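Local atomic coordinates of glycosyl transferase family 9 (Veillonella parvula, PDB entry 3TOV), a protein that probably transfers a sugar, such as a heptose, from a nucleotide-activated donor to an acceptor, as a GT-B-type glycosyltransferase. Residues A[160-165]-A[276-281]; A[173-178]-A[244-249]; A[186-191]-A[262-267]; A[220-225]-A[234-239]; A[282-287]-A[339-344]. One frame throughout, in Å; residues are numbered along the deposited sequence.

Interaction 1: A[160-165]-A[276-281]; sequences LHIEIC and GISQGV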
# COMPACT_ATOMS: atom_id res chain seq x y z
N LEU A 160 -7.88 -3.89 1.28
CA LEU A 160 -7.07 -2.95 2.03
C LEU A 160 -7.91 -1.79 2.55
O LEU A 160 -8.93 -1.39 1.96
CB LEU A 160 -5.95 -2.40 1.16
CG LEU A 160 -5.30 -3.38 0.19
CD1 LEU A 160 -4.35 -2.63 -0.73
CD2 LEU A 160 -4.56 -4.46 0.92
N HIS A 161 -7.45 -1.23 3.66
CA HIS A 161 -8.23 -0.23 4.37
C HIS A 161 -7.31 0.72 5.13
O HIS A 161 -6.34 0.29 5.76
CB HIS A 161 -9.18 -0.93 5.35
CG HIS A 161 -10.05 0.00 6.12
ND1 HIS A 161 -10.30 -0.16 7.46
CD2 HIS A 161 -10.73 1.11 5.74
CE1 HIS A 161 -11.10 0.80 7.88
NE2 HIS A 161 -11.37 1.59 6.85
N ILE A 162 -7.58 2.01 5.04
CA ILE A 162 -6.96 2.95 5.95
C ILE A 162 -8.04 3.87 6.44
O ILE A 162 -8.76 4.47 5.64
CB ILE A 162 -5.86 3.77 5.30
CG1 ILE A 162 -4.72 2.86 4.85
CG2 ILE A 162 -5.32 4.78 6.30
CD1 ILE A 162 -3.50 3.60 4.35
N GLU A 163 -8.18 3.94 7.76
CA GLU A 163 -9.25 4.70 8.37
C GLU A 163 -8.74 6.11 8.49
O GLU A 163 -7.69 6.32 9.10
CB GLU A 163 -9.58 4.13 9.74
CG GLU A 163 -10.91 4.56 10.29
CD GLU A 163 -12.06 3.99 9.49
OE1 GLU A 163 -12.72 3.05 9.98
OE2 GLU A 163 -12.31 4.51 8.37
N ILE A 164 -9.44 7.07 7.89
CA ILE A 164 -9.02 8.47 7.96
C ILE A 164 -9.94 9.21 8.90
O ILE A 164 -11.13 8.92 8.98
CB ILE A 164 -8.99 9.17 6.57
CG1 ILE A 164 -10.41 9.52 6.10
CG2 ILE A 164 -8.26 8.34 5.53
CD1 ILE A 164 -10.45 10.15 4.73
N CYS A 165 -9.40 10.18 9.63
CA CYS A 165 -10.20 10.90 10.61
C CYS A 165 -10.65 12.26 10.10
O CYS A 165 -10.28 12.69 9.00
CB CYS A 165 -9.43 11.07 11.91
SG CYS A 165 -8.15 12.33 11.83
N GLY A 276 -4.27 4.33 -2.54
CA GLY A 276 -5.42 4.60 -3.38
C GLY A 276 -6.47 3.53 -3.18
O GLY A 276 -7.58 3.82 -2.75
N ILE A 277 -6.09 2.29 -3.48
CA ILE A 277 -6.98 1.14 -3.38
C ILE A 277 -7.69 1.09 -2.03
O ILE A 277 -8.88 0.78 -1.96
CB ILE A 277 -6.20 -0.17 -3.57
CG1 ILE A 277 -5.60 -0.24 -4.98
CG2 ILE A 277 -7.08 -1.40 -3.30
CD1 ILE A 277 -4.78 -1.49 -5.18
N SER A 278 -6.95 1.39 -0.98
CA SER A 278 -7.47 1.34 0.38
C SER A 278 -8.50 2.43 0.65
O SER A 278 -8.96 2.59 1.78
CB SER A 278 -6.33 1.47 1.38
OG SER A 278 -5.93 2.83 1.52
N GLN A 279 -8.85 3.18 -0.38
CA GLN A 279 -9.84 4.24 -0.26
C GLN A 279 -10.89 4.08 -1.35
O GLN A 279 -11.66 5.01 -1.63
CB GLN A 279 -9.19 5.62 -0.37
CG GLN A 279 -8.08 5.88 0.63
CD GLN A 279 -8.57 5.96 2.06
OE1 GLN A 279 -9.53 6.67 2.37
NE2 GLN A 279 -7.90 5.24 2.95
N GLY A 280 -10.88 2.92 -2.00
CA GLY A 280 -11.90 2.58 -2.98
C GLY A 280 -11.70 3.18 -4.35
O GLY A 280 -12.58 3.09 -5.20
N VAL A 281 -10.53 3.78 -4.58
CA VAL A 281 -10.26 4.46 -5.83
C VAL A 281 -9.91 3.48 -6.95
O VAL A 281 -8.96 2.70 -6.82
CB VAL A 281 -9.11 5.47 -5.68
CG1 VAL A 281 -9.24 6.58 -6.71
CG2 VAL A 281 -9.13 6.08 -4.31
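One hydrogen bond joins 160-165 to 276-281, and it is made by a side-chain amide. NE2 of Gln279 donates to the carbonyl O of Ile162 at 2.9 Å. The bond is fairly straight, 156° at the hydrogen. It uses a lone pair in the carbonyl plane, and the acceptor lies close to the plane of the amide. CG of Gln279 stands anti to its carbonyl carbon, and one bend, at chi2 (-67°), brings the amide to Ile162. The same NE2 makes a weak bond to OG of Ser278, 3.4 Å away. That hydroxyl is also bonded to the backbone O of Val275, so it is tied to its own helix end.

A CA-H...O contact adds to this, from CA of Ser278 to O of Leu160 (3.5 Å).

The remaining contacts are van der Waals. CB of Leu160 meets CB of Ser278. The side chains of Leu160 and Ile277 cross obliquely, CD1 of Leu160 lying 3.9 Å from CG2 of Ile277. CG1 of Ile162 lies 3.5 Å from OG of Ser278. CG2 of Ile164 touches OE1 of Gln279 at 3.8 Å.

The extended segment 160-165 thus runs past the end of helix 271-277. It probably belongs to the connection between the two halves of a GT-B enzyme. Ile23 of helix 19-23 and Thr26 and Pro27 of helix 26-35 touch Leu160, while Ala256 and Ala257 of helix 252-260 pack on Ile164.

Interaction 2: A[173-178]-A[244-249]; sequences QEFYSS and IVATGK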
# COMPACT_ATOMS: atom_id res chain seq x y z
N GLN A 173 -10.07 18.89 2.30
CA GLN A 173 -11.17 19.68 1.78
C GLN A 173 -10.73 21.12 1.47
O GLN A 173 -11.02 21.65 0.39
CB GLN A 173 -12.39 19.68 2.72
CG GLN A 173 -13.50 20.63 2.26
CD GLN A 173 -13.67 20.69 0.73
OE1 GLN A 173 -13.43 19.71 0.01
NE2 GLN A 173 -14.09 21.85 0.23
N GLU A 174 -10.02 21.74 2.39
CA GLU A 174 -9.55 23.09 2.14
C GLU A 174 -8.66 23.06 0.91
O GLU A 174 -9.01 23.61 -0.12
CB GLU A 174 -8.82 23.68 3.35
CG GLU A 174 -7.65 22.85 3.84
CD GLU A 174 -6.68 23.66 4.69
OE1 GLU A 174 -5.48 23.32 4.69
OE2 GLU A 174 -7.13 24.62 5.35
N PHE A 175 -7.51 22.40 1.01
CA PHE A 175 -6.59 22.29 -0.11
C PHE A 175 -7.30 22.20 -1.44
O PHE A 175 -6.98 22.94 -2.37
CB PHE A 175 -5.69 21.08 0.06
CG PHE A 175 -4.85 20.76 -1.15
CD1 PHE A 175 -3.56 21.28 -1.27
CD2 PHE A 175 -5.32 19.91 -2.15
CE1 PHE A 175 -2.77 20.98 -2.36
CE2 PHE A 175 -4.54 19.60 -3.25
CZ PHE A 175 -3.26 20.13 -3.36
N TYR A 176 -8.25 21.28 -1.54
CA TYR A 176 -8.97 21.07 -2.78
C TYR A 176 -9.84 22.25 -3.12
O TYR A 176 -9.81 22.76 -4.25
CB TYR A 176 -9.82 19.79 -2.72
CG TYR A 176 -9.06 18.54 -3.07
CD1 TYR A 176 -8.08 18.55 -4.06
CD2 TYR A 176 -9.30 17.35 -2.40
CE1 TYR A 176 -7.37 17.40 -4.38
CE2 TYR A 176 -8.61 16.20 -2.71
CZ TYR A 176 -7.64 16.22 -3.70
OH TYR A 176 -6.97 15.05 -3.98
N SER A 177 -10.64 22.68 -2.14
CA SER A 177 -11.49 23.85 -2.29
C SER A 177 -10.64 25.08 -2.64
O SER A 177 -11.00 25.88 -3.51
CB SER A 177 -12.29 24.09 -1.00
OG SER A 177 -13.39 24.95 -1.22
N SER A 178 -9.51 25.21 -1.95
CA SER A 178 -8.45 26.14 -2.29
C SER A 178 -8.32 26.22 -3.79
O SER A 178 -8.48 27.28 -4.39
CB SER A 178 -7.13 25.64 -1.70
OG SER A 178 -6.02 26.43 -2.10
N ILE A 244 -3.63 20.22 -10.50
CA ILE A 244 -3.43 20.55 -9.10
C ILE A 244 -2.16 19.83 -8.69
O ILE A 244 -1.92 18.71 -9.15
CB ILE A 244 -4.57 20.05 -8.20
CG1 ILE A 244 -5.90 20.64 -8.67
CG2 ILE A 244 -4.27 20.40 -6.74
CD1 ILE A 244 -7.13 20.02 -8.02
N VAL A 245 -1.34 20.47 -7.86
CA VAL A 245 -0.12 19.83 -7.39
C VAL A 245 -0.19 19.50 -5.89
O VAL A 245 -0.20 20.40 -5.06
CB VAL A 245 1.13 20.67 -7.70
CG1 VAL A 245 2.38 19.87 -7.35
CG2 VAL A 245 1.15 21.07 -9.17
N ALA A 246 -0.23 18.20 -5.57
CA ALA A 246 -0.31 17.74 -4.18
C ALA A 246 0.98 17.05 -3.74
O ALA A 246 1.06 16.49 -2.64
CB ALA A 246 -1.49 16.83 -3.99
N THR A 247 1.98 17.11 -4.61
CA THR A 247 3.29 16.53 -4.33
C THR A 247 3.87 17.11 -3.06
O THR A 247 3.63 18.25 -2.74
CB THR A 247 4.26 16.79 -5.48
OG1 THR A 247 3.62 16.45 -6.71
CG2 THR A 247 5.52 15.96 -5.31
N GLY A 248 4.64 16.31 -2.34
CA GLY A 248 5.20 16.74 -1.07
C GLY A 248 4.32 17.68 -0.26
O GLY A 248 4.81 18.39 0.62
N LYS A 249 3.02 17.67 -0.53
CA LYS A 249 2.10 18.59 0.13
C LYS A 249 1.23 17.89 1.15
O LYS A 249 0.35 18.52 1.71
CB LYS A 249 1.20 19.28 -0.90
CG LYS A 249 1.61 20.70 -1.32
CD LYS A 249 1.33 21.70 -0.22
CE LYS A 249 1.36 23.12 -0.75
NZ LYS A 249 0.08 23.83 -0.48
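Helix 166-178 lies against the edge of the second parallel sheet, where strand 244-245 is the outermost strand. Phe175 carries most of this contact. Its CG is anti to the backbone N (chi1 171°), which sends the ring out from the helix toward the strand. The leading atom, CZ, reaches CG2 of Ile244 at 3.5 Å and CB of Ala246 at 3.8 Å. Both approach the ring obliquely. The carbonyl O of Val245 sits in the ring plane, at the edge, 3.5 Å from CZ. There it would probably face the slightly positive ring hydrogens. NZ of Lys249 also lies near the ring plane, 4.4 Å from CE1. Phe175 and Ile244 point in opposite directions and slide past each other.

Tyr176 adds a looser touch, its CD1 lying 4.3 Å from CD1 of Ile244. Its hydroxyl is hydrogen-bonded to the backbone O of Ala258, which helps hold the far end of the ring. Phe250 meets the Phe175 ring edge-to-face, and the ring of His179 also meets it. An alanine at Phe175 would remove the ring and would probably loosen the packing of the helix on Ile244 and Ala246.

Val221 of the adjoining strand 219-222 touches Tyr176, Ile244 and Ala246, so the helix spans the outer two strands. Helices packed on the faces of a parallel sheet make up a Rossmann-like domain, consistent with one half of a GT-B glycosyltransferase.

Interaction 3: A[186-191]-A[262-267]; sequences ILIGFN and CNLLIT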
# COMPACT_ATOMS: atom_id res chain seq x y z
N ILE A 186 -15.34 15.74 -11.45
CA ILE A 186 -14.73 14.42 -11.57
C ILE A 186 -13.21 14.54 -11.56
O ILE A 186 -12.59 14.94 -12.53
CB ILE A 186 -15.20 13.63 -12.83
CG1 ILE A 186 -16.53 12.93 -12.56
CG2 ILE A 186 -14.18 12.58 -13.23
CD1 ILE A 186 -17.70 13.85 -12.39
N LEU A 187 -12.62 14.20 -10.42
CA LEU A 187 -11.19 14.31 -10.24
C LEU A 187 -10.48 13.02 -10.64
O LEU A 187 -10.79 11.95 -10.13
CB LEU A 187 -10.90 14.58 -8.78
CG LEU A 187 -9.43 14.84 -8.49
CD1 LEU A 187 -8.96 16.03 -9.33
CD2 LEU A 187 -9.24 15.08 -7.00
N ILE A 188 -9.53 13.13 -11.57
CA ILE A 188 -8.66 11.99 -11.87
C ILE A 188 -7.22 12.34 -11.48
O ILE A 188 -6.66 13.33 -11.93
CB ILE A 188 -8.79 11.45 -13.35
CG1 ILE A 188 -7.43 11.37 -14.01
CG2 ILE A 188 -9.80 12.23 -14.21
CD1 ILE A 188 -6.59 10.25 -13.48
N GLY A 189 -6.63 11.51 -10.62
CA GLY A 189 -5.32 11.80 -10.06
C GLY A 189 -4.21 10.90 -10.55
O GLY A 189 -4.44 9.77 -10.96
N PHE A 190 -2.99 11.42 -10.50
CA PHE A 190 -1.80 10.73 -10.97
C PHE A 190 -0.76 10.63 -9.87
O PHE A 190 -0.44 11.61 -9.20
CB PHE A 190 -1.16 11.51 -12.11
CG PHE A 190 -2.07 11.75 -13.26
CD1 PHE A 190 -1.93 11.01 -14.43
CD2 PHE A 190 -3.07 12.70 -13.18
CE1 PHE A 190 -2.77 11.23 -15.49
CE2 PHE A 190 -3.92 12.93 -14.25
CZ PHE A 190 -3.77 12.19 -15.40
N ASN A 191 -0.23 9.43 -9.70
CA ASN A 191 0.93 9.21 -8.87
C ASN A 191 1.97 8.58 -9.78
O ASN A 191 1.95 7.37 -10.01
CB ASN A 191 0.58 8.31 -7.68
CG ASN A 191 1.80 7.67 -7.03
OD1 ASN A 191 2.81 8.34 -6.73
ND2 ASN A 191 1.72 6.37 -6.80
N CYS A 262 -10.46 11.15 -5.10
CA CYS A 262 -10.25 10.85 -6.51
C CYS A 262 -11.24 9.85 -7.08
O CYS A 262 -11.43 8.77 -6.52
CB CYS A 262 -8.84 10.34 -6.75
SG CYS A 262 -7.62 11.61 -6.60
N ASN A 263 -11.85 10.22 -8.21
CA ASN A 263 -12.67 9.32 -9.01
C ASN A 263 -11.81 8.31 -9.77
O ASN A 263 -12.33 7.34 -10.31
CB ASN A 263 -13.51 10.10 -10.01
CG ASN A 263 -14.39 11.13 -9.36
OD1 ASN A 263 -13.91 12.02 -8.66
ND2 ASN A 263 -15.69 11.05 -9.62
N LEU A 264 -10.50 8.55 -9.83
CA LEU A 264 -9.57 7.67 -10.51
C LEU A 264 -8.10 7.98 -10.20
O LEU A 264 -7.72 9.11 -9.93
CB LEU A 264 -9.77 7.73 -12.02
CG LEU A 264 -8.92 6.74 -12.83
CD1 LEU A 264 -9.46 5.31 -12.69
CD2 LEU A 264 -8.86 7.15 -14.29
N LEU A 265 -7.27 6.95 -10.26
CA LEU A 265 -5.85 7.09 -10.05
C LEU A 265 -5.05 6.29 -11.10
O LEU A 265 -5.22 5.08 -11.25
CB LEU A 265 -5.51 6.65 -8.64
CG LEU A 265 -4.02 6.52 -8.38
CD1 LEU A 265 -3.30 7.80 -8.76
CD2 LEU A 265 -3.75 6.14 -6.91
N ILE A 266 -4.21 6.99 -11.85
CA ILE A 266 -3.29 6.36 -12.78
C ILE A 266 -1.92 6.34 -12.10
O ILE A 266 -1.52 7.34 -11.51
CB ILE A 266 -3.20 7.18 -14.06
CG1 ILE A 266 -4.58 7.29 -14.69
CG2 ILE A 266 -2.20 6.58 -15.01
CD1 ILE A 266 -4.58 8.02 -16.00
N THR A 267 -1.21 5.21 -12.17
CA THR A 267 -0.04 5.08 -11.31
C THR A 267 0.88 3.93 -11.66
O THR A 267 0.46 3.00 -12.34
CB THR A 267 -0.44 4.91 -9.81
OG1 THR A 267 0.60 4.22 -9.12
CG2 THR A 267 -1.70 4.09 -9.67
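CG of Asn263 lies anti to its carbonyl carbon (chi1 -57°), and this turns the amide back toward Leu187. OD1 of Asn263 accepts from N of Leu187 at 3.1 Å, with the donor well above the carbonyl plane. The backbone N of Asn263 bonds in turn to O of Leu187 at 2.8 Å. N of Leu264 shares that oxygen weakly. Asn263 therefore grips both polar backbone atoms of Leu187.

Further along, the strands run parallel, 22° apart in direction. N of Gly189 donates to O of Leu264 at 2.7 Å, nearly straight at 172°. O of Gly189 receives N of Ile266 at 2.9 Å, and N of Asn191 donates to O of Ile266 at 3.1 Å. The last two bonds lie nearly along the C=O axes.

These are the two central strands of a six-stranded parallel sheet with order 3-2-1-4-5-6, the arrangement of a Rossmann-like domain and of each half of a GT-B enzyme. One face carries Ile188, Phe190, Leu264 and Ile266. There CG of Phe190 is anti to its carbonyl carbon, so the ring lies beside Ile266 and points the same way; CE1 of Phe190 meets CD1 of Ile266 at 3.7 Å. CD1 of Ile188 packs over one face of that ring, toward its rim. Helices 203-216 and 334-347 cover this side.

The other face holds Asn191, Leu265 and Thr267. Gly189 lies near SG of Cys262. ND2 of Asn191 bonds weakly to OG1 of Thr267 (3.4 Å), and its stronger partner is OG of Ser270.

Interaction 4: A[220-225]-A[234-239]; sequences TVFFGG and PVVEQM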
# COMPACT_ATOMS: atom_id res chain seq x y z
N THR A 220 -7.50 17.33 -12.48
CA THR A 220 -6.36 16.43 -12.39
C THR A 220 -5.37 16.82 -11.28
O THR A 220 -4.86 17.93 -11.27
CB THR A 220 -5.60 16.39 -13.74
OG1 THR A 220 -4.94 17.63 -13.96
CG2 THR A 220 -6.58 16.13 -14.89
N VAL A 221 -5.10 15.90 -10.35
CA VAL A 221 -4.14 16.13 -9.27
C VAL A 221 -2.86 15.35 -9.51
O VAL A 221 -2.87 14.35 -10.22
CB VAL A 221 -4.64 15.61 -7.92
CG1 VAL A 221 -4.44 16.67 -6.83
CG2 VAL A 221 -6.08 15.17 -8.01
N PHE A 222 -1.78 15.80 -8.90
CA PHE A 222 -0.52 15.07 -8.93
C PHE A 222 -0.00 14.87 -7.50
O PHE A 222 0.07 15.81 -6.71
CB PHE A 222 0.51 15.76 -9.82
CG PHE A 222 0.20 15.65 -11.29
CD1 PHE A 222 0.93 14.80 -12.11
CD2 PHE A 222 -0.84 16.38 -11.85
CE1 PHE A 222 0.64 14.69 -13.47
CE2 PHE A 222 -1.14 16.27 -13.20
CZ PHE A 222 -0.39 15.43 -14.01
N PHE A 223 0.34 13.63 -7.17
CA PHE A 223 0.74 13.31 -5.82
C PHE A 223 2.25 13.13 -5.73
O PHE A 223 2.96 13.52 -6.65
CB PHE A 223 -0.01 12.06 -5.34
CG PHE A 223 -1.50 12.23 -5.31
CD1 PHE A 223 -2.12 12.89 -4.26
CD2 PHE A 223 -2.30 11.73 -6.33
CE1 PHE A 223 -3.50 13.04 -4.23
CE2 PHE A 223 -3.68 11.88 -6.30
CZ PHE A 223 -4.28 12.53 -5.24
N GLY A 224 2.73 12.57 -4.64
CA GLY A 224 4.16 12.40 -4.44
C GLY A 224 4.72 13.06 -3.19
O GLY A 224 4.04 13.81 -2.48
N GLY A 225 5.99 12.76 -2.92
CA GLY A 225 6.71 13.42 -1.85
C GLY A 225 7.74 14.38 -2.41
O GLY A 225 7.81 14.62 -3.61
N PRO A 234 8.56 18.18 -14.84
CA PRO A 234 8.64 18.17 -16.30
C PRO A 234 7.30 17.79 -16.95
O PRO A 234 7.06 18.10 -18.12
CB PRO A 234 9.73 17.12 -16.58
CG PRO A 234 10.39 16.85 -15.27
CD PRO A 234 9.33 17.08 -14.24
N VAL A 235 6.43 17.13 -16.20
CA VAL A 235 5.08 16.92 -16.69
C VAL A 235 4.35 18.25 -16.69
O VAL A 235 4.07 18.83 -17.74
CB VAL A 235 4.33 15.90 -15.85
CG1 VAL A 235 2.93 15.64 -16.43
CG2 VAL A 235 5.13 14.61 -15.77
N VAL A 236 4.06 18.75 -15.49
CA VAL A 236 3.25 19.95 -15.31
C VAL A 236 3.76 21.16 -16.09
O VAL A 236 3.00 22.10 -16.35
CB VAL A 236 3.14 20.33 -13.82
CG1 VAL A 236 2.23 19.35 -13.10
CG2 VAL A 236 4.52 20.37 -13.17
N GLU A 237 5.03 21.12 -16.46
CA GLU A 237 5.67 22.18 -17.24
C GLU A 237 5.05 22.30 -18.63
O GLU A 237 4.84 23.41 -19.12
CB GLU A 237 7.16 21.90 -17.36
CG GLU A 237 7.94 22.90 -18.20
CD GLU A 237 9.44 22.61 -18.20
OE1 GLU A 237 10.18 23.28 -18.96
OE2 GLU A 237 9.88 21.72 -17.44
N GLN A 238 4.75 21.15 -19.24
CA GLN A 238 4.29 21.11 -20.63
C GLN A 238 2.81 20.81 -20.81
O GLN A 238 2.36 20.47 -21.90
CB GLN A 238 5.11 20.09 -21.43
CG GLN A 238 5.06 18.68 -20.86
CD GLN A 238 5.93 17.72 -21.65
OE1 GLN A 238 5.86 17.66 -22.88
NE2 GLN A 238 6.79 16.99 -20.94
N MSE A 239 2.03 20.94 -19.74
CA MSE A 239 0.60 20.81 -19.87
C MSE A 239 -0.06 22.16 -20.22
O MSE A 239 0.27 23.20 -19.65
CB MSE A 239 0.01 20.27 -18.58
CG MSE A 239 0.46 18.87 -18.24
SE MSE A 239 -0.28 18.34 -16.53
CE MSE A 239 -2.12 18.97 -16.78
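Thr220 opens the contact lightly, its OG1 lying 4.2 Å from CE of Met239. Met239 is selenomethionine, with SE in the place of sulfur. Val221 is turned to the other side of the sheet.

Phe222 comes next and carries the contact. Its CG is anti to the carbonyl carbon (chi1 -72°), and the ring projects from the strand toward helix 229-237. Three side chains meet it. CG1 of Val235 touches CE1 of Phe222 obliquely at 3.9 Å. CG1 of Val236 sits over one ring face, 4.5 Å from CD2 of Phe222. Met239 reaches in tip to tip, with SE 3.9 Å from CZ of Phe222. This is a Met-aromatic contact, with SE 4.8 Å from the ring centroid and oblique to it. The bend of the Met239 chain at chi3 (44°) goes with this approach.

The ring of Phe190 stacks on Phe222 from the neighbouring strand 187-191. An alanine at Phe222 would lose the Val235, Val236 and Met239 contacts and would probably loosen the helix on the sheet.

Beyond Phe222 the chain leaves the strand through Phe223, Gly224 and Gly225. Strand 219-222, helix 229-237 and strand 244-245 form a beta-alpha-beta unit, the right-handed crossover typical of Rossmann-like folds.

Interaction 5: A[282-287]-A[339-344]; sequences PIVALY and KAAETL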
# COMPACT_ATOMS: atom_id res chain seq x y z
N PRO A 282 -10.67 3.52 -8.06
CA PRO A 282 -10.39 2.72 -9.26
C PRO A 282 -9.00 2.99 -9.80
O PRO A 282 -8.60 4.14 -9.91
CB PRO A 282 -11.43 3.21 -10.27
CG PRO A 282 -12.50 3.87 -9.45
CD PRO A 282 -11.80 4.44 -8.25
N ILE A 283 -8.28 1.94 -10.15
CA ILE A 283 -6.87 2.06 -10.45
C ILE A 283 -6.54 1.73 -11.90
O ILE A 283 -6.95 0.70 -12.41
CB ILE A 283 -6.07 1.08 -9.58
CG1 ILE A 283 -6.30 1.36 -8.08
CG2 ILE A 283 -4.60 1.12 -9.97
CD1 ILE A 283 -5.85 2.74 -7.64
N VAL A 284 -5.79 2.60 -12.56
CA VAL A 284 -5.11 2.20 -13.78
C VAL A 284 -3.65 2.09 -13.38
O VAL A 284 -3.04 3.07 -12.95
CB VAL A 284 -5.27 3.22 -14.93
CG1 VAL A 284 -4.41 2.80 -16.10
CG2 VAL A 284 -6.73 3.33 -15.38
N ALA A 285 -3.10 0.89 -13.49
CA ALA A 285 -1.77 0.64 -12.95
C ALA A 285 -0.79 0.22 -14.03
O ALA A 285 -1.06 -0.69 -14.80
CB ALA A 285 -1.84 -0.41 -11.86
N LEU A 286 0.36 0.88 -14.08
CA LEU A 286 1.32 0.62 -15.14
C LEU A 286 2.44 -0.29 -14.68
O LEU A 286 3.42 0.17 -14.10
CB LEU A 286 1.91 1.92 -15.68
CG LEU A 286 1.05 2.67 -16.69
CD1 LEU A 286 -0.17 3.29 -16.03
CD2 LEU A 286 1.88 3.74 -17.33
N TYR A 287 2.29 -1.59 -14.95
CA TYR A 287 3.38 -2.55 -14.77
C TYR A 287 4.04 -2.72 -16.12
O TYR A 287 3.37 -2.78 -17.15
CB TYR A 287 2.80 -3.88 -14.34
CG TYR A 287 2.34 -3.89 -12.91
CD1 TYR A 287 3.01 -4.66 -11.97
CD2 TYR A 287 1.26 -3.13 -12.49
CE1 TYR A 287 2.62 -4.67 -10.65
CE2 TYR A 287 0.86 -3.13 -11.17
CZ TYR A 287 1.54 -3.91 -10.25
OH TYR A 287 1.16 -3.94 -8.93
N LYS A 339 -7.81 4.69 -22.65
CA LYS A 339 -8.91 3.74 -22.80
C LYS A 339 -9.33 3.12 -21.49
O LYS A 339 -10.53 2.92 -21.24
CB LYS A 339 -8.58 2.64 -23.80
CG LYS A 339 -9.82 1.85 -24.19
CD LYS A 339 -9.64 1.04 -25.47
CE LYS A 339 -10.76 -0.01 -25.66
NZ LYS A 339 -12.13 0.56 -25.85
N ALA A 340 -8.34 2.81 -20.66
CA ALA A 340 -8.53 2.05 -19.43
C ALA A 340 -9.24 2.90 -18.40
O ALA A 340 -10.14 2.44 -17.68
CB ALA A 340 -7.21 1.60 -18.89
N ALA A 341 -8.81 4.15 -18.33
CA ALA A 341 -9.45 5.12 -17.49
C ALA A 341 -10.91 5.22 -17.87
O ALA A 341 -11.80 4.96 -17.06
CB ALA A 341 -8.77 6.46 -17.68
N GLU A 342 -11.16 5.60 -19.11
CA GLU A 342 -12.52 5.87 -19.55
C GLU A 342 -13.41 4.68 -19.25
O GLU A 342 -14.61 4.82 -18.99
CB GLU A 342 -12.55 6.21 -21.04
CG GLU A 342 -11.65 7.38 -21.42
CD GLU A 342 -12.03 8.02 -22.75
OE1 GLU A 342 -12.45 7.28 -23.68
OE2 GLU A 342 -11.94 9.26 -22.86
N THR A 343 -12.81 3.50 -19.28
CA THR A 343 -13.54 2.27 -19.01
C THR A 343 -13.90 2.20 -17.54
O THR A 343 -15.07 2.04 -17.19
CB THR A 343 -12.69 1.04 -19.33
OG1 THR A 343 -12.48 0.95 -20.75
CG2 THR A 343 -13.37 -0.22 -18.81
N LEU A 344 -12.87 2.32 -16.69
CA LEU A 344 -13.06 2.26 -15.24
C LEU A 344 -13.94 3.41 -14.78
O LEU A 344 -14.76 3.24 -13.88
CB LEU A 344 -11.72 2.31 -14.52
CG LEU A 344 -10.90 1.03 -14.33
CD1 LEU A 344 -9.52 1.34 -13.76
CD2 LEU A 344 -11.64 0.07 -13.42
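Val284 and Leu344 cross obliquely, and the contact is built round this pair. On Val284, CG1 stands anti to the backbone N and CG2 anti to the carbonyl carbon. Both methyls are used. CG2 of Val284 lies 3.8 Å from CD1 of Leu344 and 3.9 Å from CB of Ala340. It also comes to 3.7 Å from the backbone N of Ala341, so it sits close against the helix backbone. CG1 of Val284 meets CB of Ala340 at 4.1 Å. The small alanines let the valine come this near: CA of Val284 is 6.4 Å from CA of Ala341.

Leu344 points toward the strand. Its CG is anti to the carbonyl carbon (chi1 -84°), and chi2 of 172° carries CD1 in beside the carbonyl of Ile283. Its CB faces CB of Pro282 at 4.4 Å. The side-chain contacts are apolar, with some touching backbone polar atoms. Val284 and Pro282 point to the helix, whereas Ile283 points the other way and packs on Ile277 of helix 271-277.

The strand and helix run nearly antiparallel, at 158°, with axes 8.6 Å apart at closest. Helices on both faces of the parallel sheet give the alpha/beta/alpha layering of a Rossmann-like domain. Helix 334-347 covers one face: Leu344 also touches Ile303 of strand 302-305, and Ala341 touches Leu264 of strand 264-268. Strand 283-286 lies between those two strands, with helix 271-277 on its other face.

Overall arrangement
Interactions 2 to 5 all reach one six-stranded parallel sheet, whose strands lie in the order 244-245, 219-222, 187-191, 264-268, 283-286, 302-305. Interaction 3 joins its central strands. Its centre lies about 9 Å from that of interaction 5 and about 12 Å from that of interaction 4, and probable backbone hydrogen bonds link it to both. Interaction 2 lies at the outer edge, about 23 Å from interaction 5 between centres. Along the chain, interactions 2, 3 and 4 fall inside the loop closed by interaction 1, and interaction 5 follows it. Interaction 1 ties segment 160-165 to this domain, close to helices 19-23 and 26-35 of the first half. This fits the two-domain GT-B fold.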